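Local coordinates for antiterminator Q protein (Enterobacteria phage SfI, PDB 6JNY) that probably acts with RNA polymerase as a phage antitermination factor, letting transcription run on through terminators, at residues S38-F43 / K79-L84. Residues are numbered along the deposited sequence; the frame is centred on the assembly and turned at random.
Sequences SVIAKF and KAFGIL
Val39 and Phe81 meet where helix segments 38-43 and 79-84 cross at -52°, their axes 10.6 Å apart at closest approach, with no hydrogen bond between them. Val39 faces Phe81 in register, as Phe43 does Gly82. In Phe81, CG stays roughly anti to the backbone N (chi1 -153°), which carries the ring to helix 38-45, and chi2 of -21° turns one face to Val39. The touching branch is CG1, set toward the rim on the CD2 side: Val39 CG1 stands 3.6 Å from Phe81 CD2 and 3.8 Å from the ring centroid, a CH-pi contact. Ile40 meets the far end of the same ring, its CG1 3.9 Å from Phe81 CZ, the two side chains running nearly perpendicular. The Val39-Phe81 packing joins helix 38-45 to helix 78-90 within the part of the protein shared by phage antitermination Q proteins, which are related to helix-turn-helix proteins. Val70, Asp71 and Met74 of helix 60-74 also touch Phe81, so its side chain packs between three helices. One turn along from Val39, Phe43 reaches out beside Gly82, its CE1 4.1 Å from Gly82 O, a loose contact; that oxygen takes a hydrogen bond from Ser86 OG, and the Phe43 side chain continues onto Leu85 and Ser86.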
loop_
_atom_site.group_PDB
_atom_site.type_symbol
_atom_site.label_atom_id
_atom_site.label_comp_id
_atom_site.label_asym_id
_atom_site.label_seq_id
_atom_site.Cartn_x
_atom_site.Cartn_y
_atom_site.Cartn_z
ATOM N N SER A 38 6.777 5.784 11.547
ATOM C CA SER A 38 6.842 4.654 12.463
ATOM C C SER A 38 6.277 3.384 11.841
ATOM O O SER A 38 6.776 2.288 12.120
ATOM C CB SER A 38 6.135 4.986 13.779
ATOM O OG SER A 38 4.793 5.369 13.558
ATOM N N VAL A 39 5.249 3.500 10.995
ATOM C CA VAL A 39 4.683 2.309 10.363
ATOM C C VAL A 39 5.716 1.647 9.461
ATOM O O VAL A 39 5.930 0.430 9.518
ATOM C CB VAL A 39 3.391 2.646 9.595
ATOM C CG1 VAL A 39 2.920 1.431 8.831
ATOM C CG2 VAL A 39 2.291 3.112 10.541
ATOM N N ILE A 40 6.375 2.440 8.611
ATOM C CA ILE A 40 7.390 1.872 7.724
ATOM C C ILE A 40 8.552 1.304 8.527
ATOM O O ILE A 40 9.044 0.207 8.235
ATOM C CB ILE A 40 7.846 2.893 6.668
ATOM C CG1 ILE A 40 6.662 3.302 5.786
ATOM C CG2 ILE A 40 8.961 2.306 5.808
ATOM C CD1 ILE A 40 6.962 4.446 4.870
ATOM N N ALA A 41 8.996 2.030 9.559
ATOM C CA ALA A 41 10.092 1.548 10.400
ATOM C C ALA A 41 9.738 0.228 11.075
ATOM O O ALA A 41 10.542 -0.712 11.084
ATOM C CB ALA A 41 10.454 2.611 11.436
ATOM N N LYS A 42 8.533 0.134 11.645
ATOM C CA LYS A 42 8.097 -1.122 12.252
ATOM C C LYS A 42 8.015 -2.235 11.218
ATOM O O LYS A 42 8.381 -3.383 11.500
ATOM C CB LYS A 42 6.741 -0.945 12.935
ATOM C CG LYS A 42 6.256 -2.186 13.668
ATOM C CD LYS A 42 5.086 -1.872 14.589
ATOM C CE LYS A 42 4.801 -3.033 15.530
ATOM N NZ LYS A 42 5.949 -3.283 16.451
ATOM N N PHE A 43 7.519 -1.920 10.017
ATOM C CA PHE A 43 7.444 -2.931 8.970
ATOM C C PHE A 43 8.828 -3.460 8.630
ATOM O O PHE A 43 9.026 -4.674 8.487
ATOM C CB PHE A 43 6.764 -2.336 7.728
ATOM C CG PHE A 43 6.667 -3.296 6.577
ATOM C CD1 PHE A 43 5.572 -4.127 6.444
ATOM C CD2 PHE A 43 7.674 -3.361 5.630
ATOM C CE1 PHE A 43 5.487 -5.015 5.386
ATOM C CE2 PHE A 43 7.597 -4.255 4.575
ATOM C CZ PHE A 43 6.499 -5.071 4.453
ATOM N N LYS A 79 -3.957 -1.217 8.381
ATOM C CA LYS A 79 -4.083 -2.467 7.637
ATOM C C LYS A 79 -3.718 -2.265 6.174
ATOM O O LYS A 79 -2.905 -3.010 5.614
ATOM C CB LYS A 79 -5.511 -2.998 7.769
ATOM C CG LYS A 79 -5.763 -4.362 7.137
ATOM C CD LYS A 79 -7.253 -4.680 7.181
ATOM C CE LYS A 79 -7.560 -6.037 6.579
ATOM N NZ LYS A 79 -9.036 -6.259 6.426
ATOM N N ALA A 80 -4.300 -1.242 5.545
ATOM C CA ALA A 80 -3.995 -0.952 4.150
ATOM C C ALA A 80 -2.542 -0.542 3.975
ATOM O O ALA A 80 -1.896 -0.922 2.991
ATOM C CB ALA A 80 -4.932 0.137 3.623
ATOM N N PHE A 81 -2.012 0.249 4.915
ATOM C CA PHE A 81 -0.607 0.636 4.864
ATOM C C PHE A 81 0.287 -0.602 4.836
ATOM O O PHE A 81 1.200 -0.698 4.008
ATOM C CB PHE A 81 -0.301 1.523 6.079
ATOM C CG PHE A 81 0.844 2.501 5.897
ATOM C CD1 PHE A 81 1.827 2.334 4.922
ATOM C CD2 PHE A 81 0.940 3.608 6.744
ATOM C CE1 PHE A 81 2.867 3.258 4.799
ATOM C CE2 PHE A 81 1.977 4.531 6.626
ATOM C CZ PHE A 81 2.943 4.356 5.660
ATOM N N GLY A 82 -0.001 -1.577 5.695
ATOM C CA GLY A 82 0.803 -2.790 5.712
ATOM C C GLY A 82 0.713 -3.571 4.415
ATOM O O GLY A 82 1.718 -4.095 3.921
ATOM N N ILE A 83 -0.489 -3.643 3.835
ATOM C CA ILE A 83 -0.657 -4.355 2.573
ATOM C C ILE A 83 0.108 -3.657 1.459
ATOM O O ILE A 83 0.745 -4.305 0.620
ATOM C CB ILE A 83 -2.153 -4.520 2.256
ATOM C CG1 ILE A 83 -2.759 -5.606 3.148
ATOM C CG2 ILE A 83 -2.377 -4.827 0.785
ATOM C CD1 ILE A 83 -4.258 -5.595 3.182
ATOM N N LEU A 84 0.051 -2.320 1.426
ATOM C CA LEU A 84 0.834 -1.567 0.462
ATOM C C LEU A 84 2.322 -1.863 0.597
ATOM O O LEU A 84 3.017 -2.035 -0.412
ATOM C CB LEU A 84 0.578 -0.067 0.658
ATOM C CG LEU A 84 1.177 0.886 -0.375
ATOM C CD1 LEU A 84 0.382 0.835 -1.662
ATOM C CD2 LEU A 84 1.209 2.330 0.167
#